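PDB 1A4E: catalase A from Saccharomyces cerevisiae, which breaks down hydrogen peroxide to water and oxygen at a heme group, probably protecting the yeast cell from peroxide made by peroxisomal oxidases. Local coordinates for residues Cys76-Phe81 against Val323-Glu327; Arg137-Lys141 against Tyr418-Ser423; Ala450-Ile455 against Ala482-Ala487. One frame throughout, in Å; residues are numbered along the deposited sequence.

Contact 1: Cys76-Phe81 against Val323-Glu327; sequences CGSAMF and VPYQE
A type II beta turn, Val-323 to Gln-326, leads into strand 326-328, which pairs with strand 203-206, and Ser-78, in the loop between strands 59-68 and 87-95, plugs into it. The serine hydroxyl bonds twice across the contact. It donates to Pro-324 O, with Ser-78 OG 2.7 Å away, lying in the carbonyl plane with a C=O...OG angle of 158°, and it accepts the amide of Gln-326, NE2 to OG 3.1 Å. The second bond is nearly straight, 166° at the hydrogen, and OG lies close to the amide plane. Having its OG opposite the carbonyl carbon and beside its own N (chi1 -57°) turns the Ser-78 hydroxyl into the turn. An alanine here would remove both bonds, and would probably leave the buried Pro-324 carbonyl without this donor and the Gln-326 amide freer to rotate. That amide reaches Ser-78 on an extended chain and crosses the Phe-81 side chain at about a right angle, with Gln-326 NE2 3.5 Å from Phe-81 CE2. Cys-76 SG rests against Gln-326 CG at 3.8 Å and also receives a long bond from Ser-78 N. The Tyr-325 ring lies over the backbone of Gly-77, whose CA makes a CH-pi contact 4.1 Å from the ring centroid. The fit is close at Gly-77, where a modelled beta carbon would lie tight against Tyr-325 CD1. The backbones of Gly-77 and Tyr-325 both bond to Ser-206 at the end of strand 203-206, while Met-80, Val-323 and Gln-326 pack on Leu-124 of strand 122-129. Pro-324 meets Pro-15 of a second subunit.

Contact 2: Arg137-Lys141 against Tyr418-Ser423; sequences RDPSK and YHWATS
With CG lying between its own backbone N and carbonyl carbon (chi1 62°), Arg-137 sends an extended chain from CG to NE across the indole of Trp-420, whose CG is turned away from its backbone N (chi1 -155°). The guanidinium lies flat on the indole, planes 13° apart, and Arg-137 CZ stands 3.8 Å from the centroid of the five-membered ring of Trp-420 in a cation-pi contact. CD makes a CH-pi contact with the six-membered ring. The rim of the guanidinium is gripped as well: Arg-137 NE donates to Trp-420 O at 3.0 Å, and its NH2 donates to Ala-421 O at 2.8 Å and to Ser-423 OG. Ala-421 O lies in the guanidinium plane, though NH2 stands above the plane of that carbonyl. A water links NH1 to Ser-423 OG, and salt bridges to Asp-281 and Asp-428 add two carboxylates that would help balance the buried charge. Arg-137 thus joins the loop ahead of helix 141-149 to the connection from strand 411-418 to helix 430-440, which makes an inverse gamma turn centred on Trp-420. Next to Arg-137 in the chain, Asp-138 opens a type I beta turn to Lys-141 and accepts Trp-420 N on the syn lone pair of OD1, 2.9 Å away. Its OD2 meets the edge of the His-419 ring, 3.4 Å from CD2, with carboxylate and ring steeply inclined. Lys-141, bent along its chain, donates through NZ to His-419 NE2 at 3.1 Å, to Asn-172 and to a water that also lies within bonding distance of Trp-420 O. The far nitrogen of the imidazole, ND1, bonds to Glu-18 of a third subunit, and Pro-139 belongs to the heme pocket.

Contact 3: Ala450-Ile455 against Ala482-Ala487; sequences AYNIGI and AIKKVA
Two helices of the C-terminal helical region, 445-457 and 477-487, pack here through small residues and branched aliphatic side chains. Their local axes approach to 7.5 Å and cross at -48°, a close approach consistent with the small residues Ala-450, Gly-454 and Ala-482 at the interface. Gly-454 lies where the backbones come nearest: a beta carbon there would clash with Val-486 CB. Its carbonyl oxygen takes a CA-H...O contact, Ala-487 CA to Gly-454 O 3.5 Å. Val-486 is a knob in a hole made by Ala-450, Tyr-451, Gly-454 and Ile-455. With CG1 on the far side of CB from its backbone N (chi1 -178°), Val-486 brings that methyl between Tyr-451, at 3.7 Å from CD1, and Ile-455 CG2, while its CG2 lies over the backbone of Ala-450 and Tyr-451. The Tyr-451 ring is also covered on one face by Ile-455 CG2 of its own helix, so the two side chains form one wall of the hole. One turn back along helix 477-487, Ile-483 crosses Ile-453 obliquely, and Ile-453 CD1 meets Ile-483 CD1 at 3.7 Å. At the N-terminal end of the two segments the methyl groups of Ala-450 and Ala-482 touch, CB to CB 3.6 Å. Apart from the CA-H...O contact, the segments meet mainly through apolar groups, and the main-chain polar groups are engaged largely within each helix. Phe-472 of helix 462-473 packs against both Ile-453 and Ile-483, Tyr-469 of that helix touches Ala-487, and on another flank Ile-230 of helix 230-239 meets Tyr-451 and Ile-455.

From the N terminus, the chain first lays down 76-81 and then 137-141, and contact 1 closes when 323-327 returns to the first of these. Contact 2 is still open at that point and closes only at 418-423, so the two cross, each spanning much of the catalase barrel and its helices. Contact 1 joins a loop between barrel strands to the start of strand 326-328; contact 2 ties the loop beside the heme to the connection leading into the C-terminal helices. Contact 3 follows in series and closes a short excursion within those helices. Its centre lies about 46 Å from that of contact 1, across the chain's centre; none of the three touch.

Contact 1: Cys76-Phe81 against Val323-Glu327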
ATOM      1  N   CYS B  76      39.593   2.129  13.708  1.00 29.58           N
ATOM      2  CA  CYS B  76      38.180   2.445  13.851  1.00 29.10           C
ATOM      3  C   CYS B  76      37.769   2.597  15.296  1.00 28.27           C
ATOM      4  O   CYS B  76      37.993   1.701  16.107  1.00 27.51           O
ATOM      5  CB  CYS B  76      37.354   1.342  13.219  1.00 32.51           C
ATOM      6  SG  CYS B  76      35.602   1.765  13.155  1.00 31.20           S
ATOM      7  N   GLY B  77      37.137   3.735  15.596  1.00 28.99           N
ATOM      8  CA  GLY B  77      36.693   4.059  16.941  1.00 28.06           C
ATOM      9  C   GLY B  77      35.295   3.557  17.298  1.00 29.89           C
ATOM     10  O   GLY B  77      34.814   3.908  18.375  1.00 30.29           O
ATOM     11  N   SER B  78      34.608   2.759  16.451  1.00 27.50           N
ATOM     12  CA  SER B  78      33.274   2.235  16.746  1.00 26.90           C
ATOM     13  C   SER B  78      33.271   1.370  17.994  1.00 28.44           C
ATOM     14  O   SER B  78      34.174   0.556  18.202  1.00 30.64           O
ATOM     15  CB  SER B  78      32.748   1.387  15.598  1.00 24.26           C
ATOM     16  OG  SER B  78      32.732   2.151  14.406  1.00 26.78           O
ATOM     17  N   ALA B  79      32.240   1.546  18.824  1.00 28.21           N
ATOM     18  CA  ALA B  79      32.111   0.819  20.081  1.00 27.45           C
ATOM     19  C   ALA B  79      32.103  -0.697  19.968  1.00 27.07           C
ATOM     20  O   ALA B  79      32.609  -1.365  20.865  1.00 28.33           O
ATOM     21  CB  ALA B  79      30.833   1.227  20.790  1.00 24.34           C
ATOM     22  N   MET B  80      31.602  -1.272  18.866  1.00 25.49           N
ATOM     23  CA  MET B  80      31.595  -2.719  18.724  1.00 29.01           C
ATOM     24  C   MET B  80      32.999  -3.309  18.654  1.00 29.32           C
ATOM     25  O   MET B  80      33.192  -4.482  18.953  1.00 31.36           O
ATOM     26  CB  MET B  80      30.808  -3.116  17.474  1.00 28.27           C
ATOM     27  CG  MET B  80      31.388  -2.720  16.132  1.00 33.70           C
ATOM     28  SD  MET B  80      30.390  -3.326  14.749  1.00 42.28           S
ATOM     29  CE  MET B  80      30.611  -5.078  14.847  1.00 36.89           C
ATOM     30  N   PHE B  81      33.991  -2.485  18.298  1.00 30.53           N
ATOM     31  CA  PHE B  81      35.382  -2.900  18.216  1.00 29.87           C
ATOM     32  C   PHE B  81      36.206  -2.486  19.435  1.00 30.21           C
ATOM     33  O   PHE B  81      37.370  -2.853  19.512  1.00 31.89           O
ATOM     34  CB  PHE B  81      36.048  -2.296  16.980  1.00 25.26           C
ATOM     35  CG  PHE B  81      35.443  -2.675  15.641  1.00 21.27           C
ATOM     36  CD1 PHE B  81      35.179  -4.011  15.327  1.00 23.30           C
ATOM     37  CD2 PHE B  81      35.179  -1.676  14.708  1.00 20.29           C
ATOM     38  CE1 PHE B  81      34.651  -4.341  14.075  1.00 20.74           C
ATOM     39  CE2 PHE B  81      34.652  -2.014  13.460  1.00 21.48           C
ATOM     40  CZ  PHE B  81      34.389  -3.344  13.142  1.00 19.55           C
ATOM     41  N   VAL B 323      27.198   2.750  11.979  1.00 26.30           N
ATOM     42  CA  VAL B 323      27.496   3.348  13.273  1.00 25.69           C
ATOM     43  C   VAL B 323      28.539   4.455  13.129  1.00 28.84           C
ATOM     44  O   VAL B 323      29.199   4.547  12.086  1.00 30.68           O
ATOM     45  CB  VAL B 323      28.000   2.258  14.257  1.00 24.84           C
ATOM     46  CG1 VAL B 323      26.840   1.306  14.529  1.00 19.81           C
ATOM     47  CG2 VAL B 323      29.221   1.529  13.710  1.00 16.32           C
ATOM     48  N   PRO B 324      28.726   5.340  14.122  1.00 26.95           N
ATOM     49  CA  PRO B 324      29.829   6.290  14.165  1.00 27.44           C
ATOM     50  C   PRO B 324      31.189   5.665  13.892  1.00 29.33           C
ATOM     51  O   PRO B 324      31.445   4.521  14.276  1.00 28.65           O
ATOM     52  CB  PRO B 324      29.720   6.918  15.540  1.00 28.04           C
ATOM     53  CG  PRO B 324      28.663   6.146  16.281  1.00 26.19           C
ATOM     54  CD  PRO B 324      27.765   5.657  15.169  1.00 27.36           C
ATOM     55  N   TYR B 325      32.022   6.461  13.203  1.00 27.57           N
ATOM     56  CA  TYR B 325      33.386   6.149  12.765  1.00 27.50           C
ATOM     57  C   TYR B 325      33.469   5.225  11.556  1.00 28.93           C
ATOM     58  O   TYR B 325      34.569   4.878  11.124  1.00 29.81           O
ATOM     59  CB  TYR B 325      34.224   5.534  13.917  1.00 23.30           C
ATOM     60  CG  TYR B 325      34.315   6.460  15.129  1.00 25.43           C
ATOM     61  CD1 TYR B 325      35.152   7.582  15.116  1.00 25.63           C
ATOM     62  CD2 TYR B 325      33.516   6.206  16.245  1.00 25.21           C
ATOM     63  CE1 TYR B 325      35.183   8.442  16.216  1.00 25.42           C
ATOM     64  CE2 TYR B 325      33.545   7.057  17.345  1.00 27.12           C
ATOM     65  CZ  TYR B 325      34.379   8.169  17.322  1.00 25.63           C
ATOM     66  OH  TYR B 325      34.373   9.015  18.404  1.00 29.40           O
ATOM     67  N   GLN B 326      32.321   4.813  10.991  1.00 26.69           N
ATOM     68  CA  GLN B 326      32.280   4.032   9.764  1.00 23.69           C
ATOM     69  C   GLN B 326      31.384   4.766   8.785  1.00 25.93           C
ATOM     70  O   GLN B 326      30.199   4.996   9.021  1.00 25.88           O
ATOM     71  CB  GLN B 326      31.716   2.650   9.997  1.00 19.62           C
ATOM     72  CG  GLN B 326      32.639   1.788  10.818  1.00 17.98           C
ATOM     73  CD  GLN B 326      32.098   0.394  11.062  1.00 17.97           C
ATOM     74  OE1 GLN B 326      31.720  -0.324  10.147  1.00 20.01           O
ATOM     75  NE2 GLN B 326      32.062  -0.040  12.313  1.00 19.28           N
ATOM     76  N   GLU B 327      32.005   5.193   7.690  1.00 25.58           N
ATOM     77  CA  GLU B 327      31.330   5.953   6.655  1.00 25.79           C
ATOM     78  C   GLU B 327      31.603   5.396   5.266  1.00 26.49           C
ATOM     79  O   GLU B 327      32.488   4.565   5.073  1.00 27.56           O
ATOM     80  CB  GLU B 327      31.777   7.413   6.730  1.00 24.19           C
ATOM     81  CG  GLU B 327      31.051   8.255   7.775  1.00 28.32           C
ATOM     82  CD  GLU B 327      29.569   8.486   7.475  1.00 36.47           C
ATOM     83  OE1 GLU B 327      29.254   9.097   6.460  1.00 36.63           O
ATOM     84  OE2 GLU B 327      28.712   8.071   8.250  1.00 36.84           O
TER

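Contact 2: Arg137-Lys141 against Tyr418-Ser423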
ATOM      1  N   ARG B 137      30.341   0.229 -12.231  1.00 26.65           N
ATOM      2  CA  ARG B 137      30.931   1.320 -11.469  1.00 29.00           C
ATOM      3  C   ARG B 137      30.142   2.615 -11.711  1.00 29.00           C
ATOM      4  O   ARG B 137      30.509   3.691 -11.235  1.00 31.21           O
ATOM      5  CB  ARG B 137      32.417   1.486 -11.858  1.00 27.32           C
ATOM      6  CG  ARG B 137      32.757   1.852 -13.293  1.00 27.75           C
ATOM      7  CD  ARG B 137      34.267   1.967 -13.376  1.00 28.75           C
ATOM      8  NE  ARG B 137      34.691   2.456 -14.674  1.00 33.30           N
ATOM      9  CZ  ARG B 137      35.959   2.418 -15.098  1.00 34.11           C
ATOM     10  NH1 ARG B 137      36.947   1.928 -14.359  1.00 32.89           N
ATOM     11  NH2 ARG B 137      36.240   2.865 -16.316  1.00 34.20           N
ATOM     12  N   ASP B 138      29.025   2.509 -12.447  1.00 28.54           N
ATOM     13  CA  ASP B 138      28.071   3.592 -12.639  1.00 30.86           C
ATOM     14  C   ASP B 138      26.738   3.174 -12.034  1.00 31.52           C
ATOM     15  O   ASP B 138      26.172   2.155 -12.442  1.00 29.38           O
ATOM     16  CB  ASP B 138      27.819   3.892 -14.102  1.00 30.56           C
ATOM     17  CG  ASP B 138      28.926   4.703 -14.734  1.00 34.60           C
ATOM     18  OD1 ASP B 138      29.060   5.877 -14.408  1.00 35.04           O
ATOM     19  OD2 ASP B 138      29.651   4.160 -15.558  1.00 35.16           O
ATOM     20  N   PRO B 139      26.194   3.919 -11.062  1.00 29.47           N
ATOM     21  CA  PRO B 139      24.952   3.569 -10.371  1.00 28.36           C
ATOM     22  C   PRO B 139      23.706   3.502 -11.251  1.00 28.04           C
ATOM     23  O   PRO B 139      22.805   2.691 -11.027  1.00 28.49           O
ATOM     24  CB  PRO B 139      24.877   4.604  -9.274  1.00 26.71           C
ATOM     25  CG  PRO B 139      25.590   5.808  -9.846  1.00 27.63           C
ATOM     26  CD  PRO B 139      26.771   5.158 -10.550  1.00 27.83           C
ATOM     27  N   SER B 140      23.689   4.336 -12.296  1.00 26.84           N
ATOM     28  CA  SER B 140      22.590   4.408 -13.251  1.00 27.86           C
ATOM     29  C   SER B 140      22.424   3.165 -14.110  1.00 27.73           C
ATOM     30  O   SER B 140      21.360   2.870 -14.649  1.00 28.70           O
ATOM     31  CB  SER B 140      22.807   5.599 -14.149  1.00 27.09           C
ATOM     32  OG  SER B 140      24.104   5.501 -14.708  1.00 28.73           O
ATOM     33  N   LYS B 141      23.530   2.438 -14.222  1.00 29.71           N
ATOM     34  CA  LYS B 141      23.602   1.211 -14.985  1.00 29.32           C
ATOM     35  C   LYS B 141      22.869   0.086 -14.249  1.00 29.73           C
ATOM     36  O   LYS B 141      22.512  -0.907 -14.883  1.00 30.17           O
ATOM     37  CB  LYS B 141      25.076   0.870 -15.160  1.00 33.65           C
ATOM     38  CG  LYS B 141      25.612   0.500 -16.524  1.00 37.05           C
ATOM     39  CD  LYS B 141      25.847   1.701 -17.399  1.00 36.69           C
ATOM     40  CE  LYS B 141      27.219   2.344 -17.314  1.00 34.87           C
ATOM     41  NZ  LYS B 141      28.103   1.863 -18.361  1.00 28.73           N
ATOM     42  N   TYR B 418      28.499  12.677 -15.206  1.00 32.88           N
ATOM     43  CA  TYR B 418      29.574  11.793 -15.615  1.00 31.88           C
ATOM     44  C   TYR B 418      29.170  10.336 -15.724  1.00 32.19           C
ATOM     45  O   TYR B 418      28.461   9.789 -14.884  1.00 34.30           O
ATOM     46  CB  TYR B 418      30.720  11.961 -14.616  1.00 34.99           C
ATOM     47  CG  TYR B 418      32.032  11.269 -14.970  1.00 35.19           C
ATOM     48  CD1 TYR B 418      32.867  11.794 -15.963  1.00 36.12           C
ATOM     49  CD2 TYR B 418      32.408  10.117 -14.277  1.00 36.43           C
ATOM     50  CE1 TYR B 418      34.075  11.164 -16.263  1.00 34.52           C
ATOM     51  CE2 TYR B 418      33.614   9.487 -14.571  1.00 36.29           C
ATOM     52  CZ  TYR B 418      34.436  10.014 -15.563  1.00 35.97           C
ATOM     53  OH  TYR B 418      35.633   9.391 -15.833  1.00 41.41           O
ATOM     54  N   HIS B 419      29.657   9.737 -16.810  1.00 31.66           N
ATOM     55  CA  HIS B 419      29.470   8.333 -17.119  1.00 30.71           C
ATOM     56  C   HIS B 419      30.866   7.733 -17.167  1.00 30.34           C
ATOM     57  O   HIS B 419      31.630   7.953 -18.102  1.00 34.13           O
ATOM     58  CB  HIS B 419      28.757   8.207 -18.469  1.00 27.65           C
ATOM     59  CG  HIS B 419      28.623   6.815 -19.084  1.00 27.71           C
ATOM     60  ND1 HIS B 419      28.158   6.571 -20.301  1.00 27.79           N
ATOM     61  CD2 HIS B 419      28.979   5.601 -18.541  1.00 27.22           C
ATOM     62  CE1 HIS B 419      28.220   5.281 -20.522  1.00 28.41           C
ATOM     63  NE2 HIS B 419      28.717   4.706 -19.456  1.00 30.07           N
ATOM     64  N   TRP B 420      31.182   6.958 -16.135  1.00 28.21           N
ATOM     65  CA  TRP B 420      32.464   6.298 -15.988  1.00 27.84           C
ATOM     66  C   TRP B 420      32.545   5.045 -16.864  1.00 27.57           C
ATOM     67  O   TRP B 420      32.701   3.923 -16.381  1.00 29.82           O
ATOM     68  CB  TRP B 420      32.640   5.965 -14.496  1.00 26.73           C
ATOM     69  CG  TRP B 420      34.066   5.827 -13.972  1.00 29.24           C
ATOM     70  CD1 TRP B 420      35.171   6.045 -14.756  1.00 30.65           C
ATOM     71  CD2 TRP B 420      34.398   5.506 -12.682  1.00 29.64           C
ATOM     72  NE1 TRP B 420      36.201   5.868 -13.970  1.00 31.81           N
ATOM     73  CE2 TRP B 420      35.798   5.549 -12.734  1.00 31.16           C
ATOM     74  CE3 TRP B 420      33.748   5.193 -11.492  1.00 26.07           C
ATOM     75  CZ2 TRP B 420      36.564   5.280 -11.600  1.00 29.90           C
ATOM     76  CZ3 TRP B 420      34.514   4.924 -10.357  1.00 27.44           C
ATOM     77  CH2 TRP B 420      35.909   4.967 -10.410  1.00 29.19           C
ATOM     78  N   ALA B 421      32.450   5.232 -18.184  1.00 27.13           N
ATOM     79  CA  ALA B 421      32.531   4.161 -19.169  1.00 27.98           C
ATOM     80  C   ALA B 421      33.852   3.405 -19.120  1.00 28.81           C
ATOM     81  O   ALA B 421      34.800   3.909 -18.514  1.00 30.46           O
ATOM     82  CB  ALA B 421      32.357   4.778 -20.531  1.00 26.45           C
ATOM     83  N   THR B 422      33.961   2.209 -19.706  1.00 30.11           N
ATOM     84  CA  THR B 422      35.224   1.466 -19.756  1.00 33.01           C
ATOM     85  C   THR B 422      36.343   2.367 -20.275  1.00 34.57           C
ATOM     86  O   THR B 422      36.234   3.002 -21.327  1.00 34.46           O
ATOM     87  CB  THR B 422      35.138   0.238 -20.700  1.00 33.77           C
ATOM     88  OG1 THR B 422      33.943  -0.438 -20.349  1.00 36.99           O
ATOM     89  CG2 THR B 422      36.325  -0.724 -20.588  1.00 28.83           C
ATOM     90  N   SER B 423      37.374   2.489 -19.437  1.00 36.71           N
ATOM     91  CA  SER B 423      38.560   3.279 -19.736  1.00 39.26           C
ATOM     92  C   SER B 423      39.311   2.741 -20.947  1.00 40.93           C
ATOM     93  O   SER B 423      39.347   1.524 -21.140  1.00 41.59           O
ATOM     94  CB  SER B 423      39.507   3.283 -18.541  1.00 37.21           C
ATOM     95  OG  SER B 423      38.915   3.867 -17.391  1.00 39.31           O
TER
HETATM   96  O   HOH W   1      39.960   2.814 -14.843  1.00 49.20           O
HETATM   97  O   HOH W   2      30.847   2.014 -17.115  1.00 35.20           O

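Contact 3: Ala450-Ile455 against Ala482-Ala487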
ATOM      1  N   ALA B 450      36.038 -21.891 -19.110  1.00 41.63           N
ATOM      2  CA  ALA B 450      35.705 -21.879 -20.522  1.00 41.19           C
ATOM      3  C   ALA B 450      34.447 -22.657 -20.851  1.00 40.77           C
ATOM      4  O   ALA B 450      33.671 -22.237 -21.706  1.00 41.25           O
ATOM      5  CB  ALA B 450      36.845 -22.468 -21.318  1.00 42.40           C
ATOM      6  N   TYR B 451      34.245 -23.777 -20.149  1.00 40.27           N
ATOM      7  CA  TYR B 451      33.065 -24.605 -20.318  1.00 40.47           C
ATOM      8  C   TYR B 451      31.818 -23.909 -19.771  1.00 40.41           C
ATOM      9  O   TYR B 451      30.783 -23.903 -20.439  1.00 41.17           O
ATOM     10  CB  TYR B 451      33.293 -25.941 -19.608  1.00 40.70           C
ATOM     11  CG  TYR B 451      32.084 -26.868 -19.635  1.00 43.76           C
ATOM     12  CD1 TYR B 451      31.751 -27.589 -20.791  1.00 43.08           C
ATOM     13  CD2 TYR B 451      31.289 -26.974 -18.490  1.00 45.12           C
ATOM     14  CE1 TYR B 451      30.624 -28.413 -20.792  1.00 44.17           C
ATOM     15  CE2 TYR B 451      30.162 -27.792 -18.492  1.00 45.36           C
ATOM     16  CZ  TYR B 451      29.842 -28.508 -19.639  1.00 45.91           C
ATOM     17  OH  TYR B 451      28.726 -29.315 -19.621  1.00 49.05           O
ATOM     18  N   ASN B 452      31.925 -23.316 -18.568  1.00 38.39           N
ATOM     19  CA  ASN B 452      30.827 -22.612 -17.909  1.00 34.54           C
ATOM     20  C   ASN B 452      30.354 -21.423 -18.727  1.00 33.78           C
ATOM     21  O   ASN B 452      29.153 -21.172 -18.806  1.00 33.61           O
ATOM     22  CB  ASN B 452      31.258 -22.120 -16.522  1.00 30.77           C
ATOM     23  CG  ASN B 452      31.550 -23.241 -15.528  1.00 32.70           C
ATOM     24  OD1 ASN B 452      31.157 -24.391 -15.716  1.00 32.15           O
ATOM     25  ND2 ASN B 452      32.272 -22.970 -14.443  1.00 32.05           N
ATOM     26  N   ILE B 453      31.279 -20.710 -19.379  1.00 32.05           N
ATOM     27  CA  ILE B 453      30.893 -19.605 -20.238  1.00 31.68           C
ATOM     28  C   ILE B 453      30.323 -20.175 -21.532  1.00 32.60           C
ATOM     29  O   ILE B 453      29.282 -19.725 -21.994  1.00 30.57           O
ATOM     30  CB  ILE B 453      32.109 -18.706 -20.554  1.00 30.97           C
ATOM     31  CG1 ILE B 453      32.744 -18.199 -19.277  1.00 29.04           C
ATOM     32  CG2 ILE B 453      31.645 -17.494 -21.354  1.00 30.28           C
ATOM     33  CD1 ILE B 453      34.106 -17.503 -19.450  1.00 32.49           C
ATOM     34  N   GLY B 454      30.968 -21.211 -22.081  1.00 34.98           N
ATOM     35  CA  GLY B 454      30.593 -21.801 -23.356  1.00 34.29           C
ATOM     36  C   GLY B 454      29.177 -22.343 -23.415  1.00 37.79           C
ATOM     37  O   GLY B 454      28.472 -22.061 -24.382  1.00 38.49           O
ATOM     38  N   ILE B 455      28.737 -23.088 -22.387  1.00 37.03           N
ATOM     39  CA  ILE B 455      27.386 -23.639 -22.368  1.00 37.48           C
ATOM     40  C   ILE B 455      26.298 -22.583 -22.165  1.00 38.89           C
ATOM     41  O   ILE B 455      25.133 -22.824 -22.481  1.00 39.92           O
ATOM     42  CB  ILE B 455      27.228 -24.719 -21.265  1.00 36.54           C
ATOM     43  CG1 ILE B 455      27.432 -24.174 -19.858  1.00 33.63           C
ATOM     44  CG2 ILE B 455      28.205 -25.826 -21.617  1.00 36.61           C
ATOM     45  CD1 ILE B 455      27.123 -25.205 -18.757  1.00 34.15           C
ATOM     46  N   ALA B 482      38.752 -21.506 -26.417  1.00 45.75           N
ATOM     47  CA  ALA B 482      38.122 -22.567 -25.650  1.00 44.53           C
ATOM     48  C   ALA B 482      36.629 -22.337 -25.425  1.00 45.55           C
ATOM     49  O   ALA B 482      35.858 -23.297 -25.414  1.00 46.51           O
ATOM     50  CB  ALA B 482      38.820 -22.689 -24.305  1.00 38.48           C
ATOM     51  N   ILE B 483      36.199 -21.074 -25.273  1.00 45.62           N
ATOM     52  CA  ILE B 483      34.789 -20.724 -25.108  1.00 45.77           C
ATOM     53  C   ILE B 483      34.056 -20.990 -26.408  1.00 47.16           C
ATOM     54  O   ILE B 483      32.963 -21.553 -26.385  1.00 48.31           O
ATOM     55  CB  ILE B 483      34.633 -19.225 -24.718  1.00 44.46           C
ATOM     56  CG1 ILE B 483      35.170 -19.028 -23.309  1.00 42.25           C
ATOM     57  CG2 ILE B 483      33.169 -18.779 -24.787  1.00 41.61           C
ATOM     58  CD1 ILE B 483      35.382 -17.544 -22.970  1.00 37.89           C
ATOM     59  N   LYS B 484      34.672 -20.590 -27.529  1.00 49.28           N
ATOM     60  CA  LYS B 484      34.108 -20.789 -28.859  1.00 53.04           C
ATOM     61  C   LYS B 484      33.924 -22.271 -29.193  1.00 53.68           C
ATOM     62  O   LYS B 484      32.930 -22.670 -29.803  1.00 54.41           O
ATOM     63  CB  LYS B 484      35.026 -20.117 -29.880  1.00 55.89           C
ATOM     64  CG  LYS B 484      34.479 -20.108 -31.311  1.00 63.17           C
ATOM     65  CD  LYS B 484      35.545 -19.764 -32.346  1.00 70.14           C
ATOM     66  CE  LYS B 484      36.698 -20.771 -32.266  1.00 75.72           C
ATOM     67  NZ  LYS B 484      37.653 -20.568 -33.336  1.00 79.03           N
ATOM     68  N   LYS B 485      34.878 -23.094 -28.742  1.00 54.34           N
ATOM     69  CA  LYS B 485      34.856 -24.534 -28.933  1.00 54.33           C
ATOM     70  C   LYS B 485      33.729 -25.214 -28.155  1.00 53.34           C
ATOM     71  O   LYS B 485      33.139 -26.181 -28.642  1.00 53.45           O
ATOM     72  CB  LYS B 485      36.225 -25.062 -28.514  1.00 56.98           C
ATOM     73  CG  LYS B 485      36.442 -26.562 -28.590  1.00 63.91           C
ATOM     74  CD  LYS B 485      37.882 -26.822 -28.191  1.00 70.23           C
ATOM     75  CE  LYS B 485      38.125 -28.298 -27.943  1.00 72.10           C
ATOM     76  NZ  LYS B 485      39.520 -28.493 -27.596  1.00 77.30           N
ATOM     77  N   VAL B 486      33.400 -24.720 -26.951  1.00 51.10           N
ATOM     78  CA  VAL B 486      32.313 -25.296 -26.172  1.00 48.94           C
ATOM     79  C   VAL B 486      30.976 -24.815 -26.725  1.00 48.98           C
ATOM     80  O   VAL B 486      30.067 -25.619 -26.911  1.00 47.04           O
ATOM     81  CB  VAL B 486      32.453 -24.900 -24.677  1.00 48.10           C
ATOM     82  CG1 VAL B 486      31.336 -25.537 -23.856  1.00 44.78           C
ATOM     83  CG2 VAL B 486      33.767 -25.426 -24.116  1.00 47.00           C
ATOM     84  N   ALA B 487      30.855 -23.520 -27.049  1.00 51.23           N
ATOM     85  CA  ALA B 487      29.626 -22.949 -27.586  1.00 54.82           C
ATOM     86  C   ALA B 487      29.170 -23.573 -28.901  1.00 59.45           C
ATOM     87  O   ALA B 487      27.999 -23.476 -29.269  1.00 61.59           O
ATOM     88  CB  ALA B 487      29.802 -21.457 -27.812  1.00 50.45           C
TER